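Local coordinates for Medium/long-chain acyl-CoA thioesterase YigI (Shewanella oneidensis, PDB 3E8P), which probably hydrolyses medium- and long-chain fatty acyl-CoA thioesters to free fatty acid and coenzyme A, as a member of the hotdog-fold thioesterase superfamily, at the interface of chains A and B and the interface of chains A and C. Residues are numbered along the deposited sequence; one frame, centred on the assembly and turned at random. Chains: chain A/B/C, uncharacterized protein.

Contact 1: the interface of chains A and B. Residues chain A 111, 138-139, 160, 162; chain B 111, 138-139, 160, 162.
A:Val139 CG1 and B:Ile111 CD1 meet tip to tip at 4.0 Å, in an apolar patch built twice over about the two-fold axis. In both valines CG1 lies anti to the backbone N (chi1 176° in chain A), which turns this branch toward the isoleucine of the other subunit. The two valines cross near the axis, their closest approach modelled too tightly to be relied on. The other branch of each isoleucine works separately: A:Ile111 CG2 touches the methyl B:Thr160 CG2 at 4.0 Å, the two side chains crossing obliquely. A:Met162, bent at chi2 and chi3, runs antiparallel to B:Val139 and puts its methyl CE 3.8 Å from B:Val139 CB.

The second kind of contact pairs a selenomethionine with an arginine. The selenium A:Met162 SE rests 3.9 Å from B:Arg138 CG, against the aliphatic stem of an arginine that runs at about a right angle to it. In the twin, the terminal methyl reaches farther along: B:Met162 CE lies over one face of the A:Arg138 guanidinium, toward the rim, 3.5 Å from A:Arg138 CZ.

A:Val139 starts strand 139-148, A:Arg138 lies in the loop just before it, A:Met162 closes strand 153-162, and A:Ile111 occupies the break between strands 109-110 and 112-117, likewise in chain B. Strand ends and adjoining loops thus form a two-fold apolar patch that may help pair A with B.

Contact 2: the interface of chains A and C. Residues chain A 133, 143; chain C 116, 118-119, 156.
Strand 153-162 of chain C presents the ring of C:Phe156 to chain A in an aromatic-arginine contact of the A-C interface, which may help hold these chains together. A:Arg143 of strand 139-148 and A:Ile133, in the short break between strands 125-132 and 134, receive it. The arginine lies against one face of the ring, its guanidinium stacked with the planes 24° apart. A:Arg143 CZ stands 3.5 Å from C:Phe156 CD2, which sits over the centre of the guanidinium, while NH2 extends past the ring toward the C:Phe156 CB methylene. The side chain is extended from CG to NE, which carries the flat cationic group from its strand to the aromatic face.

On the opposite face the ring is backed by its own chain, with C:Leu118 CD1 over its centre, 3.6 Å above the plane. A:Ile133 fills the edge: its CG2 lies in the ring plane, 3.6 Å from C:Phe156 CE2. The phenyl group is thus bounded on both faces and along one rim, which should limit its freedom to turn.

In A:Ile133, CG1 lies between the backbone N and carbonyl carbon (chi1 56°), and CD1 beyond it touches both the ring and the leucine, with A:Ile133 CD1 and C:Leu118 CD2 3.6 Å apart.

Contact 3: the interface of chains A and C. Residues chain A 116, 143, 156-158; chain C 114, 116, 143, 157-158.
Strands 139-148 and 153-162 of chains A and C meet around the two-fold axis, with strand 112-117 of each chain alongside. At the centre, A:Arg143 and C:Arg143 lie antiparallel, one over the other, and stack face to face, their guanidinium planes 8° apart and their CZ atoms separated by 3.7 Å. The other face of the C:Arg143 guanidinium is covered by A:Phe156, and C:Arg143 NH1 makes a cation-pi contact 4.0 Å from the ring centroid. A:Gly157 O lies in the guanidinium plane at its edge, 3.6 Å from C:Arg143 NH2.

An alanine replacing A:Arg143 is likely to leave one face of the C:Arg143 guanidinium without its stacking partner and that group freer to turn.

Flanking the stack, each threonine methyl points at an opposing carboxylate; A:Thr158 CG2 lies 3.8 Å from C:Asp116 CG. A:Thr158 CG2 also approaches C:Arg114 NE at 3.6 Å. In a side-on salt bridge C:Arg114 NE lies 2.9 Å from C:Asp116 OD2. C:Arg114 NH2 donates to the syn lone pair of C:Asp116 OD1. This pairing probably fixes both groups beside the methyl.

In the deposited assembly the site links chains A and C, and it probably helps hold the four chains together.

Contact 1: the interface of chains A and B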
# COMPACT_ATOMS: atom_id res chain seq x y z
N ILE A 111 -4.99 -8.21 7.04
CA ILE A 111 -4.18 -8.88 6.02
C ILE A 111 -3.08 -7.89 5.64
O ILE A 111 -1.89 -8.20 5.72
CB ILE A 111 -5.03 -9.23 4.77
CG1 ILE A 111 -6.16 -10.17 5.17
CG2 ILE A 111 -4.14 -9.87 3.69
CD1 ILE A 111 -7.26 -10.30 4.13
N ARG A 138 -15.93 -12.69 3.33
CA ARG A 138 -14.67 -13.23 3.83
C ARG A 138 -13.56 -12.18 3.89
O ARG A 138 -12.66 -12.29 4.71
CB ARG A 138 -14.22 -14.44 2.99
CG ARG A 138 -13.80 -14.16 1.56
CD ARG A 138 -14.98 -13.84 0.67
NE ARG A 138 -15.23 -12.40 0.57
CZ ARG A 138 -16.07 -11.86 -0.31
NH1 ARG A 138 -16.73 -12.63 -1.16
NH2 ARG A 138 -16.22 -10.54 -0.35
N VAL A 139 -13.64 -11.16 3.05
CA VAL A 139 -12.65 -10.09 3.03
C VAL A 139 -13.30 -8.72 2.84
O VAL A 139 -14.15 -8.56 1.96
CB VAL A 139 -11.63 -10.28 1.88
CG1 VAL A 139 -10.67 -9.11 1.83
CG2 VAL A 139 -10.86 -11.56 2.09
N THR A 160 -7.16 -4.01 4.66
CA THR A 160 -7.83 -5.15 4.09
C THR A 160 -7.94 -6.14 5.24
O THR A 160 -6.94 -6.54 5.83
CB THR A 160 -7.01 -5.75 2.94
OG1 THR A 160 -6.85 -4.77 1.91
CG2 THR A 160 -7.72 -6.94 2.36
N MSE A 162 -9.74 -9.74 7.13
CA MSE A 162 -10.32 -11.07 6.97
C MSE A 162 -11.52 -11.08 7.92
O MSE A 162 -11.37 -10.81 9.11
CB MSE A 162 -9.30 -12.13 7.41
CG MSE A 162 -9.70 -13.56 7.11
SE MSE A 162 -9.69 -13.92 5.21
CE MSE A 162 -7.79 -14.24 5.00
N ILE B 111 -7.54 -7.84 -4.96
CA ILE B 111 -8.27 -7.07 -3.96
C ILE B 111 -7.58 -5.71 -3.83
O ILE B 111 -8.22 -4.66 -3.88
CB ILE B 111 -8.29 -7.84 -2.62
CG1 ILE B 111 -9.05 -9.16 -2.82
CG2 ILE B 111 -8.94 -6.99 -1.53
CD1 ILE B 111 -9.03 -10.10 -1.63
N ARG B 138 -8.51 -18.91 0.85
CA ARG B 138 -9.43 -17.92 0.30
C ARG B 138 -8.68 -16.65 -0.16
O ARG B 138 -9.07 -16.00 -1.14
CB ARG B 138 -10.51 -17.56 1.33
CG ARG B 138 -10.02 -16.80 2.57
CD ARG B 138 -9.50 -17.72 3.68
NE ARG B 138 -8.06 -17.99 3.58
CZ ARG B 138 -7.40 -18.78 4.42
NH1 ARG B 138 -8.04 -19.37 5.43
NH2 ARG B 138 -6.09 -18.97 4.28
N VAL B 139 -7.62 -16.30 0.56
CA VAL B 139 -6.84 -15.11 0.23
C VAL B 139 -5.34 -15.40 0.26
O VAL B 139 -4.85 -16.05 1.17
CB VAL B 139 -7.14 -13.96 1.22
CG1 VAL B 139 -6.32 -12.72 0.85
CG2 VAL B 139 -8.61 -13.62 1.19
N THR B 160 -2.66 -8.46 -2.92
CA THR B 160 -3.53 -9.32 -2.14
C THR B 160 -4.61 -9.84 -3.08
O THR B 160 -5.39 -9.06 -3.64
CB THR B 160 -4.14 -8.54 -0.99
OG1 THR B 160 -3.09 -8.02 -0.18
CG2 THR B 160 -5.04 -9.45 -0.16
N MSE B 162 -7.81 -12.72 -4.18
CA MSE B 162 -8.90 -13.59 -3.78
C MSE B 162 -8.70 -14.86 -4.60
O MSE B 162 -8.70 -14.82 -5.83
CB MSE B 162 -10.24 -12.96 -4.14
CG MSE B 162 -11.44 -13.67 -3.53
SE MSE B 162 -11.66 -13.28 -1.64
CE MSE B 162 -12.87 -11.78 -1.82

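Contact 2: the interface of chains A and C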
# COMPACT_ATOMS: atom_id res chain seq x y z
N ILE A 133 -15.20 0.30 2.41
CA ILE A 133 -15.27 0.71 1.02
C ILE A 133 -15.56 -0.50 0.14
O ILE A 133 -15.92 -0.37 -1.02
CB ILE A 133 -13.99 1.45 0.56
CG1 ILE A 133 -12.74 0.60 0.79
CG2 ILE A 133 -13.88 2.77 1.33
CD1 ILE A 133 -11.50 1.22 0.16
N ARG A 143 -11.35 2.25 4.99
CA ARG A 143 -10.57 3.48 5.01
C ARG A 143 -10.63 4.00 6.45
O ARG A 143 -11.69 3.99 7.08
CB ARG A 143 -11.16 4.52 4.05
CG ARG A 143 -10.57 4.44 2.65
CD ARG A 143 -10.97 5.62 1.79
NE ARG A 143 -10.15 5.67 0.57
CZ ARG A 143 -10.29 6.57 -0.40
NH1 ARG A 143 -11.22 7.52 -0.30
NH2 ARG A 143 -9.50 6.52 -1.46
N ASP C 116 -7.10 -0.01 -4.77
CA ASP C 116 -8.06 -0.82 -4.03
C ASP C 116 -9.23 -1.11 -4.97
O ASP C 116 -10.00 -0.21 -5.33
CB ASP C 116 -8.55 -0.09 -2.78
CG ASP C 116 -7.54 -0.13 -1.66
OD1 ASP C 116 -7.38 -1.21 -1.03
OD2 ASP C 116 -6.89 0.91 -1.40
N LEU C 118 -12.65 -2.18 -5.68
CA LEU C 118 -13.91 -2.29 -4.95
C LEU C 118 -15.01 -3.16 -5.55
O LEU C 118 -15.63 -3.96 -4.85
CB LEU C 118 -14.48 -0.88 -4.72
CG LEU C 118 -13.48 0.16 -4.19
CD1 LEU C 118 -14.16 1.53 -4.12
CD2 LEU C 118 -12.96 -0.26 -2.81
N ARG C 119 -15.27 -2.99 -6.85
CA ARG C 119 -16.32 -3.73 -7.56
C ARG C 119 -15.87 -4.10 -8.97
O ARG C 119 -14.91 -3.53 -9.49
CB ARG C 119 -17.59 -2.87 -7.64
CG ARG C 119 -18.12 -2.41 -6.30
CD ARG C 119 -19.37 -1.54 -6.46
NE ARG C 119 -19.79 -0.98 -5.17
CZ ARG C 119 -19.15 -0.01 -4.52
NH1 ARG C 119 -18.05 0.53 -5.03
NH2 ARG C 119 -19.60 0.41 -3.35
N PHE C 156 -10.39 2.66 -5.82
CA PHE C 156 -9.82 3.83 -5.17
C PHE C 156 -8.31 3.66 -5.31
O PHE C 156 -7.79 2.54 -5.37
CB PHE C 156 -10.16 3.90 -3.67
CG PHE C 156 -11.57 4.34 -3.37
CD1 PHE C 156 -12.34 5.04 -4.31
CD2 PHE C 156 -12.13 4.09 -2.11
CE1 PHE C 156 -13.64 5.47 -4.00
CE2 PHE C 156 -13.43 4.52 -1.79
CZ PHE C 156 -14.19 5.21 -2.74

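Contact 3: the interface of chains A and C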
# COMPACT_ATOMS: atom_id res chain seq x y z
N ASP A 116 -0.96 6.60 5.48
CA ASP A 116 -0.42 7.80 4.84
C ASP A 116 -0.31 8.87 5.94
O ASP A 116 -1.32 9.30 6.50
CB ASP A 116 -1.36 8.26 3.72
CG ASP A 116 -1.25 7.39 2.46
OD1 ASP A 116 -0.20 7.43 1.77
OD2 ASP A 116 -2.21 6.65 2.16
N ARG A 143 -11.35 2.25 4.99
CA ARG A 143 -10.57 3.48 5.01
C ARG A 143 -10.63 4.00 6.45
O ARG A 143 -11.69 3.99 7.08
CB ARG A 143 -11.16 4.52 4.05
CG ARG A 143 -10.57 4.44 2.65
CD ARG A 143 -10.97 5.62 1.79
NE ARG A 143 -10.15 5.67 0.57
CZ ARG A 143 -10.29 6.57 -0.40
NH1 ARG A 143 -11.22 7.52 -0.30
NH2 ARG A 143 -9.50 6.52 -1.46
N PHE A 156 -4.21 9.10 7.34
CA PHE A 156 -5.29 8.34 6.74
C PHE A 156 -4.78 6.92 6.61
O PHE A 156 -3.58 6.69 6.52
CB PHE A 156 -5.64 8.82 5.32
CG PHE A 156 -6.29 10.17 5.26
CD1 PHE A 156 -7.00 10.68 6.34
CD2 PHE A 156 -6.25 10.90 4.08
CE1 PHE A 156 -7.66 11.91 6.24
CE2 PHE A 156 -6.90 12.11 3.96
CZ PHE A 156 -7.62 12.63 5.05
N GLY A 157 -5.71 5.97 6.59
CA GLY A 157 -5.32 4.58 6.44
C GLY A 157 -6.27 3.84 5.51
O GLY A 157 -7.35 4.34 5.18
N THR A 158 -5.85 2.67 5.07
CA THR A 158 -6.68 1.80 4.24
C THR A 158 -6.28 0.39 4.68
O THR A 158 -5.09 0.05 4.65
CB THR A 158 -6.39 1.98 2.73
OG1 THR A 158 -6.63 3.34 2.36
CG2 THR A 158 -7.30 1.08 1.89
N ARG C 114 -1.07 2.59 -4.42
CA ARG C 114 -1.89 1.49 -3.95
C ARG C 114 -3.25 1.61 -4.64
O ARG C 114 -3.85 2.68 -4.67
CB ARG C 114 -2.08 1.54 -2.43
CG ARG C 114 -2.98 0.44 -1.89
CD ARG C 114 -3.52 0.81 -0.49
NE ARG C 114 -4.54 -0.14 -0.02
CZ ARG C 114 -4.28 -1.23 0.68
NH1 ARG C 114 -3.03 -1.53 1.02
NH2 ARG C 114 -5.27 -2.04 1.05
N ASP C 116 -7.10 -0.01 -4.77
CA ASP C 116 -8.06 -0.82 -4.03
C ASP C 116 -9.23 -1.11 -4.97
O ASP C 116 -10.00 -0.21 -5.33
CB ASP C 116 -8.55 -0.09 -2.78
CG ASP C 116 -7.54 -0.13 -1.66
OD1 ASP C 116 -7.38 -1.21 -1.03
OD2 ASP C 116 -6.89 0.91 -1.40
N ARG C 143 -5.16 11.09 -3.64
CA ARG C 143 -6.15 10.04 -3.55
C ARG C 143 -6.89 10.07 -4.86
O ARG C 143 -7.25 11.14 -5.36
CB ARG C 143 -7.09 10.25 -2.37
CG ARG C 143 -6.81 9.26 -1.26
CD ARG C 143 -7.66 9.43 -0.01
NE ARG C 143 -7.40 8.30 0.89
CZ ARG C 143 -7.96 8.12 2.08
NH1 ARG C 143 -8.83 9.01 2.55
NH2 ARG C 143 -7.66 7.04 2.79
N GLY C 157 -7.61 4.79 -5.35
CA GLY C 157 -6.18 4.74 -5.44
C GLY C 157 -5.58 5.77 -4.50
O GLY C 157 -6.26 6.70 -4.07
N THR C 158 -4.32 5.57 -4.14
CA THR C 158 -3.58 6.50 -3.29
C THR C 158 -2.20 6.51 -3.90
O THR C 158 -1.58 5.46 -4.02
CB THR C 158 -3.44 6.01 -1.84
OG1 THR C 158 -4.74 5.76 -1.28
CG2 THR C 158 -2.71 7.06 -1.00

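Contact 1 belongs to the A-B interface and contacts 2 and 3 to the A-C interface, so chain A touches two neighbours at once. The C-alpha centres of contacts 2 and 3 lie about 9 Å apart, and they share A:Arg143 and C:Asp116; the arginine has an aromatic partner in one and its symmetry mate in the other. The C-alpha centre of contact 1 is about 13 Å from that of contact 2 and about 16 Å from that of contact 3. Strands 139-148 and 153-162 contribute to all three. One sheet surface thus serves both two-fold interfaces, consistent with the deposited tetramer.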